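Local coordinates for protein carbohydrate esterase family 2 (CE2) (Chaetomium olivicolor, PDB 4XVH) that probably removes acetyl groups from xylan, as a carbohydrate esterase that joins a carbohydrate-binding jelly-roll beta sandwich to an SGNH-hydrolase domain with a Rossmann-like fold, at residues 251-256 with 283-288; 208-213 with 240-245; 5-10 with 157-162. All coordinates share one frame; numbering follows the deposited sequence.

Contact 1. Residues 251-256 with 283-288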
loop_
_atom_site.group_PDB
_atom_site.type_symbol
_atom_site.label_atom_id
_atom_site.label_comp_id
_atom_site.label_asym_id
_atom_site.label_seq_id
_atom_site.Cartn_x
_atom_site.Cartn_y
_atom_site.Cartn_z
ATOM N N PHE A 251 5.354 5.241 -14.735
ATOM C CA PHE A 251 5.355 5.716 -13.353
ATOM C C PHE A 251 4.301 6.808 -13.160
ATOM O O PHE A 251 4.169 7.726 -14.000
ATOM C CB PHE A 251 6.765 6.226 -12.976
ATOM C CG PHE A 251 7.776 5.115 -12.858
ATOM C CD1 PHE A 251 8.282 4.510 -14.000
ATOM C CD2 PHE A 251 8.144 4.628 -11.604
ATOM C CE1 PHE A 251 9.188 3.476 -13.920
ATOM C CE2 PHE A 251 9.041 3.594 -11.487
ATOM C CZ PHE A 251 9.565 2.997 -12.653
ATOM N N PHE A 252 3.577 6.708 -12.047
ATOM C CA PHE A 252 2.480 7.602 -11.715
ATOM C C PHE A 252 2.796 8.288 -10.395
ATOM O O PHE A 252 2.750 7.668 -9.321
ATOM C CB PHE A 252 1.161 6.809 -11.688
ATOM C CG PHE A 252 0.839 6.226 -13.042
ATOM C CD1 PHE A 252 1.384 4.998 -13.426
ATOM C CD2 PHE A 252 0.146 6.970 -13.991
ATOM C CE1 PHE A 252 1.177 4.480 -14.704
ATOM C CE2 PHE A 252 -0.072 6.432 -15.302
ATOM C CZ PHE A 252 0.442 5.188 -15.632
ATOM N N LEU A 253 3.134 9.571 -10.500
ATOM C CA LEU A 253 3.613 10.375 -9.378
ATOM C C LEU A 253 2.520 11.312 -8.877
ATOM O O LEU A 253 2.058 12.198 -9.599
ATOM C CB LEU A 253 4.855 11.176 -9.796
ATOM C CG LEU A 253 5.956 10.385 -10.516
ATOM C CD1 LEU A 253 7.230 11.237 -10.749
ATOM C CD2 LEU A 253 6.345 9.103 -9.809
ATOM N N LEU A 254 2.088 11.102 -7.651
ATOM C CA LEU A 254 0.939 11.842 -7.121
ATOM C C LEU A 254 1.348 12.905 -6.118
ATOM O O LEU A 254 2.266 12.708 -5.335
ATOM C CB LEU A 254 -0.053 10.900 -6.419
ATOM C CG LEU A 254 -1.026 10.045 -7.238
ATOM C CD1 LEU A 254 -0.315 8.954 -8.043
ATOM C CD2 LEU A 254 -2.102 9.429 -6.270
ATOM N N ASN A 255 0.624 14.017 -6.109
ATOM C CA ASN A 255 0.782 14.965 -5.044
ATOM C C ASN A 255 -0.185 14.584 -3.904
ATOM O O ASN A 255 -0.960 13.612 -3.997
ATOM C CB ASN A 255 0.548 16.394 -5.557
ATOM C CG ASN A 255 -0.777 16.544 -6.251
ATOM O OD1 ASN A 255 -1.602 15.651 -6.186
ATOM N ND2 ASN A 255 -0.990 17.686 -6.918
ATOM N N SER A 256 -0.149 15.349 -2.838
ATOM C CA SER A 256 -0.764 14.914 -1.583
ATOM C C SER A 256 -2.121 15.544 -1.297
ATOM O O SER A 256 -2.239 16.770 -1.269
ATOM C CB SER A 256 0.166 15.254 -0.425
ATOM O OG SER A 256 -0.504 15.004 0.785
ATOM N N SER A 283 8.849 15.826 -16.050
ATOM C CA SER A 283 9.514 16.367 -17.236
ATOM C C SER A 283 10.928 15.771 -17.431
ATOM O O SER A 283 11.304 15.408 -18.547
ATOM C CB SER A 283 9.575 17.890 -17.135
ATOM O OG SER A 283 10.112 18.476 -18.311
ATOM N N ARG A 284 11.700 15.638 -16.351
ATOM C CA ARG A 284 13.048 15.083 -16.466
ATOM C C ARG A 284 13.012 13.578 -16.791
ATOM O O ARG A 284 13.920 13.057 -17.448
ATOM C CB ARG A 284 13.867 15.324 -15.188
ATOM C CG ARG A 284 13.896 16.780 -14.690
ATOM C CD ARG A 284 15.280 17.238 -14.255
ATOM N NE ARG A 284 15.913 16.438 -13.203
ATOM C CZ ARG A 284 16.107 16.855 -11.949
ATOM N NH1 ARG A 284 15.711 18.069 -11.566
ATOM N NH2 ARG A 284 16.695 16.055 -11.069
ATOM N N LEU A 285 11.957 12.888 -16.360
ATOM C CA LEU A 285 11.917 11.431 -16.501
ATOM C C LEU A 285 11.465 10.963 -17.879
ATOM O O LEU A 285 11.753 9.844 -18.285
ATOM C CB LEU A 285 11.005 10.829 -15.433
ATOM C CG LEU A 285 11.595 10.839 -14.027
ATOM C CD1 LEU A 285 10.485 10.557 -12.981
ATOM C CD2 LEU A 285 12.757 9.856 -13.889
ATOM N N GLY A 286 10.737 11.809 -18.585
ATOM C CA GLY A 286 10.286 11.454 -19.917
ATOM C C GLY A 286 8.891 10.852 -19.992
ATOM O O GLY A 286 8.093 10.896 -19.043
ATOM N N ALA A 287 8.620 10.258 -21.147
ATOM C CA ALA A 287 7.277 9.873 -21.541
ATOM C C ALA A 287 6.643 8.752 -20.689
ATOM O O ALA A 287 5.423 8.611 -20.668
ATOM C CB ALA A 287 7.284 9.468 -23.037
ATOM N N LYS A 288 7.440 7.957 -19.989
ATOM C CA LYS A 288 6.846 6.896 -19.175
ATOM C C LYS A 288 6.538 7.358 -17.746
ATOM O O LYS A 288 6.065 6.580 -16.929
ATOM C CB LYS A 288 7.756 5.674 -19.153
ATOM C CG LYS A 288 7.731 4.917 -20.489
ATOM C CD LYS A 288 8.644 3.731 -20.469
ATOM C CE LYS A 288 9.022 3.296 -21.893
ATOM N NZ LYS A 288 7.829 2.809 -22.628
#
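Leu253 and Leu285 meet through one methyl each, and two residues earlier on the strand a backbone bond runs from Phe251 to Lys288. On Leu253 the CB atom points to the helix side but is still 6.5 Å from Leu285 CD1. The first torsion (chi1 -49°) places CG beside the backbone N and anti to the carbonyl carbon, with CD1 and CD2 diverging from there. CD1, extended away from CA, arrives at 4.0 Å from Leu285 CD1, the two side chains slanting across each other. CD2 turns the other way and packs 3.9 Å from Ile210 CD1 of the adjoining strand. One branch of Leu253 thus faces the helix end and the other the neighbouring strand.

The polar half is geometrically clean: Phe251 N donates to Lys288 O over 2.7 Å, with an N-H...O angle of 167° and a C=O...N angle of 166°. Between the two touching points, Gly286 leaves the helical conformation with positive phi, and the chain turns back toward the sheet, while the lysine side chain leads outward.

Strand 250-254, helix 270-285 and strand 289-292 form a beta-alpha-beta crossover. Leu253 continues the strand pairing with His290 and Val292 and also touches Ile278 and Val282 on the helix, Phe251 lies on Val239 of helix 228-243, and Arg284 forms a salt bridge with Asp233 of that same helix.

Contact 2. Residues 208-213 with 240-245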
loop_
_atom_site.group_PDB
_atom_site.type_symbol
_atom_site.label_atom_id
_atom_site.label_comp_id
_atom_site.label_asym_id
_atom_site.label_seq_id
_atom_site.Cartn_x
_atom_site.Cartn_y
_atom_site.Cartn_z
ATOM N N VAL A 208 3.915 1.674 -11.852
ATOM C CA VAL A 208 4.445 1.938 -10.531
ATOM C C VAL A 208 3.917 3.283 -10.079
ATOM O O VAL A 208 4.138 4.314 -10.750
ATOM C CB VAL A 208 5.968 1.955 -10.513
ATOM C CG1 VAL A 208 6.499 2.450 -9.137
ATOM C CG2 VAL A 208 6.509 0.555 -10.848
ATOM N N VAL A 209 3.200 3.242 -8.957
ATOM C CA VAL A 209 2.533 4.402 -8.381
ATOM C C VAL A 209 3.330 4.896 -7.183
ATOM O O VAL A 209 3.671 4.105 -6.292
ATOM C CB VAL A 209 1.100 4.074 -7.928
ATOM C CG1 VAL A 209 0.462 5.329 -7.292
ATOM C CG2 VAL A 209 0.263 3.558 -9.128
ATOM N N ILE A 210 3.695 6.170 -7.187
ATOM C CA ILE A 210 4.466 6.687 -6.060
ATOM C C ILE A 210 3.766 7.887 -5.460
ATOM O O ILE A 210 3.524 8.859 -6.163
ATOM C CB ILE A 210 5.889 7.086 -6.475
ATOM C CG1 ILE A 210 6.619 5.867 -7.065
ATOM C CG2 ILE A 210 6.631 7.690 -5.263
ATOM C CD1 ILE A 210 7.901 6.197 -7.762
ATOM N N ASN A 211 3.488 7.822 -4.156
ATOM C CA ASN A 211 2.842 8.912 -3.440
ATOM C C ASN A 211 3.630 9.258 -2.172
ATOM O O ASN A 211 3.391 8.701 -1.094
ATOM C CB ASN A 211 1.407 8.505 -3.106
ATOM C CG ASN A 211 0.609 9.605 -2.414
ATOM O OD1 ASN A 211 1.150 10.568 -1.865
ATOM N ND2 ASN A 211 -0.702 9.426 -2.404
ATOM N N LEU A 212 4.573 10.182 -2.313
ATOM C CA LEU A 212 5.455 10.548 -1.218
ATOM C C LEU A 212 5.687 12.054 -1.213
ATOM O O LEU A 212 5.779 12.680 -2.289
ATOM C CB LEU A 212 6.803 9.840 -1.352
ATOM C CG LEU A 212 6.806 8.331 -1.163
ATOM C CD1 LEU A 212 8.173 7.814 -1.618
ATOM C CD2 LEU A 212 6.573 8.010 0.325
ATOM N N GLY A 213 5.799 12.627 -0.018
ATOM C CA GLY A 213 6.069 14.058 0.098
ATOM C C GLY A 213 5.264 14.686 1.221
ATOM O O GLY A 213 5.607 15.753 1.708
ATOM N N GLN A 240 14.487 6.310 -11.359
ATOM C CA GLN A 240 15.567 5.716 -12.122
ATOM C C GLN A 240 16.026 4.423 -11.438
ATOM O O GLN A 240 16.279 3.419 -12.111
ATOM C CB GLN A 240 16.715 6.709 -12.282
ATOM C CG GLN A 240 16.384 7.825 -13.263
ATOM C CD GLN A 240 17.394 8.955 -13.254
ATOM O OE1 GLN A 240 18.172 9.104 -12.317
ATOM N NE2 GLN A 240 17.391 9.753 -14.306
ATOM N N ASP A 241 16.103 4.431 -10.105
ATOM C CA ASP A 241 16.508 3.225 -9.373
ATOM C C ASP A 241 15.495 2.077 -9.582
ATOM O O ASP A 241 15.896 0.914 -9.756
ATOM C CB ASP A 241 16.672 3.516 -7.880
ATOM C CG ASP A 241 17.903 4.360 -7.576
ATOM O OD1 ASP A 241 18.797 4.479 -8.442
ATOM O OD2 ASP A 241 17.972 4.904 -6.466
ATOM N N ILE A 242 14.200 2.391 -9.603
ATOM C CA ILE A 242 13.201 1.341 -9.840
ATOM C C ILE A 242 13.292 0.822 -11.287
ATOM O O ILE A 242 13.084 -0.371 -11.559
ATOM C CB ILE A 242 11.760 1.851 -9.534
ATOM C CG1 ILE A 242 11.687 2.311 -8.076
ATOM C CG2 ILE A 242 10.698 0.765 -9.818
ATOM C CD1 ILE A 242 10.378 2.991 -7.733
ATOM N N GLN A 243 13.656 1.719 -12.199
ATOM C CA GLN A 243 13.768 1.372 -13.608
ATOM C C GLN A 243 14.936 0.434 -13.882
ATOM O O GLN A 243 14.956 -0.239 -14.908
ATOM C CB GLN A 243 13.916 2.631 -14.458
ATOM C CG GLN A 243 12.656 3.477 -14.559
ATOM C CD GLN A 243 12.930 4.760 -15.318
ATOM O OE1 GLN A 243 13.951 5.424 -15.085
ATOM N NE2 GLN A 243 12.065 5.082 -16.275
ATOM N N LYS A 244 15.902 0.384 -12.972
ATOM C CA LYS A 244 16.944 -0.645 -13.052
ATOM C C LYS A 244 16.298 -2.037 -13.088
ATOM O O LYS A 244 16.797 -2.958 -13.747
ATOM C CB LYS A 244 17.913 -0.537 -11.868
ATOM C CG LYS A 244 18.890 0.627 -11.973
ATOM C CD LYS A 244 19.924 0.618 -10.828
ATOM C CE LYS A 244 21.211 1.393 -11.202
ATOM N NZ LYS A 244 21.582 2.509 -10.263
ATOM N N HIS A 245 15.170 -2.185 -12.383
ATOM C CA HIS A 245 14.499 -3.481 -12.324
ATOM C C HIS A 245 13.324 -3.596 -13.285
ATOM O O HIS A 245 13.086 -4.647 -13.860
ATOM C CB HIS A 245 14.023 -3.753 -10.902
ATOM C CG HIS A 245 15.119 -3.678 -9.885
ATOM N ND1 HIS A 245 16.151 -4.593 -9.837
ATOM C CD2 HIS A 245 15.360 -2.784 -8.896
ATOM C CE1 HIS A 245 16.970 -4.277 -8.851
ATOM N NE2 HIS A 245 16.515 -3.182 -8.265
#
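The parallel sheet of the Rossmann-like domain is covered here by the C-terminal turn of helix 228-243, where Ile242 meets Val208 and Ile210 of strand 207-211. All three side chains are buried, and no hydrogen bond crosses between the segments. Ile242 CD1 does the touching: it stands 4.1 Å from Ile210 CD1 and 4.2 Å from Val208 CG1, and each pair approaches tip to tip. The backbones stay well apart, with 8.8 Å between Val208 CA and Ile242 CA, so within these two segments only side chains meet. In Ile242, chi1 of -59° sets CG1 beside the backbone N, and the extended second torsion carries CD1 onward to the strand.

Val208 and Ile210 alternate with Val209 and thus present the same face of the strand to the helix. Strands 207-211 and 250-254 are parallel neighbours, and helix 228-243 lies between them in sequence, giving the beta-alpha-beta crossover repeated in SGNH hydrolases. The returning strand contributes Phe251, whose ring packs against CG2 of Ile242.

Other walls around Ile242 come from Ile115 of strand 111-116 and Tyr185. On the outer side of the helix, Asp241 OD2 forms a salt bridge with Lys237. Beyond Ile242, His245 N donates to Ile242 O over 2.9 Å, and the His245 ring stacks with Phe199.

Contact 3. Residues 5-10 with 157-162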
loop_
_atom_site.group_PDB
_atom_site.type_symbol
_atom_site.label_atom_id
_atom_site.label_comp_id
_atom_site.label_asym_id
_atom_site.label_seq_id
_atom_site.Cartn_x
_atom_site.Cartn_y
_atom_site.Cartn_z
ATOM N N LEU A 5 -0.113 -13.146 -2.176
ATOM C CA LEU A 5 -0.449 -11.848 -2.711
ATOM C C LEU A 5 0.514 -10.789 -2.189
ATOM O O LEU A 5 0.793 -10.745 -0.991
ATOM C CB LEU A 5 -1.885 -11.492 -2.322
ATOM C CG LEU A 5 -2.892 -12.575 -2.706
ATOM C CD1 LEU A 5 -4.315 -12.247 -2.216
ATOM C CD2 LEU A 5 -2.871 -12.744 -4.216
ATOM N N GLY A 6 1.022 -9.948 -3.086
ATOM C CA GLY A 6 1.916 -8.883 -2.669
ATOM C C GLY A 6 3.327 -9.399 -2.438
ATOM O O GLY A 6 3.643 -10.552 -2.765
ATOM N N ARG A 7 4.173 -8.554 -1.847
ATOM C CA ARG A 7 5.562 -8.897 -1.666
ATOM C C ARG A 7 5.711 -9.682 -0.359
ATOM O O ARG A 7 5.631 -9.097 0.725
ATOM C CB ARG A 7 6.425 -7.635 -1.660
ATOM C CG ARG A 7 7.935 -7.886 -1.555
ATOM C CD ARG A 7 8.689 -6.569 -1.433
ATOM N NE ARG A 7 8.674 -5.806 -2.681
ATOM C CZ ARG A 7 9.474 -4.765 -2.896
ATOM N NH1 ARG A 7 10.322 -4.393 -1.923
ATOM N NH2 ARG A 7 9.456 -4.109 -4.067
ATOM N N VAL A 8 5.876 -11.005 -0.468
ATOM C CA VAL A 8 5.972 -11.870 0.712
ATOM C C VAL A 8 7.213 -12.735 0.607
ATOM O O VAL A 8 7.374 -13.479 -0.348
ATOM C CB VAL A 8 4.731 -12.756 0.883
ATOM C CG1 VAL A 8 4.878 -13.732 2.089
ATOM C CG2 VAL A 8 3.474 -11.870 1.064
ATOM N N ASN A 9 8.104 -12.610 1.583
ATOM C CA ASN A 9 9.334 -13.399 1.573
ATOM C C ASN A 9 8.991 -14.871 1.772
ATOM O O ASN A 9 8.507 -15.249 2.825
ATOM C CB ASN A 9 10.277 -12.902 2.666
ATOM C CG ASN A 9 11.661 -13.542 2.609
ATOM O OD1 ASN A 9 11.883 -14.575 1.965
ATOM N ND2 ASN A 9 12.596 -12.928 3.325
ATOM N N PRO A 10 9.231 -15.714 0.750
ATOM C CA PRO A 10 8.872 -17.127 0.925
ATOM C C PRO A 10 9.722 -17.852 1.973
ATOM O O PRO A 10 9.321 -18.931 2.391
ATOM C CB PRO A 10 9.094 -17.728 -0.467
ATOM C CG PRO A 10 10.122 -16.837 -1.115
ATOM C CD PRO A 10 9.866 -15.445 -0.555
ATOM N N SER A 157 1.161 -4.759 -5.509
ATOM C CA SER A 157 2.057 -4.857 -4.381
ATOM C C SER A 157 2.156 -3.482 -3.751
ATOM O O SER A 157 2.561 -2.520 -4.417
ATOM C CB SER A 157 3.446 -5.333 -4.810
ATOM O OG SER A 157 4.285 -5.387 -3.685
ATOM N N VAL A 158 1.734 -3.392 -2.488
ATOM C CA VAL A 158 1.839 -2.158 -1.727
ATOM C C VAL A 158 3.114 -2.204 -0.895
ATOM O O VAL A 158 3.329 -3.147 -0.128
ATOM C CB VAL A 158 0.630 -1.957 -0.782
ATOM C CG1 VAL A 158 0.822 -0.710 0.087
ATOM C CG2 VAL A 158 -0.667 -1.839 -1.591
ATOM N N VAL A 159 3.954 -1.194 -1.069
ATOM C CA VAL A 159 5.126 -1.020 -0.239
ATOM C C VAL A 159 5.017 0.345 0.388
ATOM O O VAL A 159 5.300 1.348 -0.262
ATOM C CB VAL A 159 6.436 -1.133 -1.031
ATOM C CG1 VAL A 159 7.622 -1.012 -0.065
ATOM C CG2 VAL A 159 6.494 -2.483 -1.719
ATOM N N ALA A 160 4.592 0.386 1.648
ATOM C CA ALA A 160 4.259 1.665 2.278
ATOM C C ALA A 160 4.389 1.575 3.767
ATOM O O ALA A 160 4.212 0.500 4.333
ATOM C CB ALA A 160 2.858 2.085 1.906
ATOM N N TRP A 161 4.688 2.705 4.415
ATOM C CA TRP A 161 4.975 2.689 5.846
ATOM C C TRP A 161 4.601 4.090 6.364
ATOM O O TRP A 161 5.045 5.082 5.801
ATOM C CB TRP A 161 6.466 2.368 6.086
ATOM C CG TRP A 161 6.896 2.193 7.508
ATOM C CD1 TRP A 161 6.615 3.009 8.576
ATOM C CD2 TRP A 161 7.719 1.127 8.022
ATOM N NE1 TRP A 161 7.202 2.493 9.729
ATOM C CE2 TRP A 161 7.883 1.345 9.408
ATOM C CE3 TRP A 161 8.319 0.000 7.441
ATOM C CZ2 TRP A 161 8.636 0.480 10.219
ATOM C CZ3 TRP A 161 9.074 -0.852 8.248
ATOM C CH2 TRP A 161 9.223 -0.608 9.617
ATOM N N SER A 162 3.767 4.161 7.396
ATOM C CA SER A 162 3.304 5.466 7.873
ATOM C C SER A 162 4.467 6.317 8.382
ATOM O O SER A 162 5.355 5.811 9.076
ATOM C CB SER A 162 2.252 5.301 8.967
ATOM O OG SER A 162 1.070 4.793 8.360
HETATM O O HOH W 1 3.433 -5.757 -1.095
HETATM O O HOH W 2 6.648 -6.196 -4.820
#
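The guanidinium group of Arg7 lays one face over Val159, whose CG2 sits 3.9 Å from Arg7 CZ and above the centre of the group. At the edge, in the plane, water 2 accepts a hydrogen bond from Arg7 NE over 3.0 Å. Elsewhere on the group, NH1 is bound to the backbone oxygens of Tyr185 and Arg187, and the rings of Tyr185 and Tyr197 add cation-pi contacts. Three bonding partners and aromatic neighbours hold the plane in one orientation, and they probably offset the cost of burying the charge.

This is a junction between two parts of the enzyme. The loop after strand 3-5, in the N-terminal region of the beta-sandwich, meets strand 155-160, an outermost strand of the parallel sheet of the SGNH-type hydrolase. The far end of the same segment leads to the ligand pocket, where Ser162 touches the bound polyether and hydrogen-bonds Glu84.

Arg7 reaches the strand with CG opposite the backbone N, and the bend at chi3 (-71°) turns the guanidinium so that its face lies over Val159. Ser157 follows a different route. Its OG, set opposite its own backbone N (chi1 179°), stands 3.7 Å from Arg7 CB and works through water. Water 1 accepts from Arg7 N over 3.0 Å, donates to Val158 O over 2.8 Å and is also hydrogen-bonded to Ser157 OG, thus knitting the loop backbone to the strand backbone. Water 2 carries the second bridge, from Arg7 NE to the same hydroxyl. At Ser157 OG the two waters lie 2.8 Å (water 1) and 2.7 Å (water 2) away and subtend an angle of about 128°.

From the N terminus, contact 3 comes first: it closes a loop of 146 residues that holds most of the N-terminal sandwich, and ties the start of that sandwich to an outermost strand of the hydrolase sheet. Contact 2 then opens at 208 and closes at 245, and contact 1 opens at 251 and closes at 288. The three follow in series, with neither nesting nor crossing. All reach the same parallel sheet. Contacts 1 and 2 have centres 9 Å apart and touch directly, since Phe252 and Ile210 lie on neighbouring strands. Contact 3 stays apart, its nearest atoms about 6 Å from contact 2 and about 11 Å from contact 1.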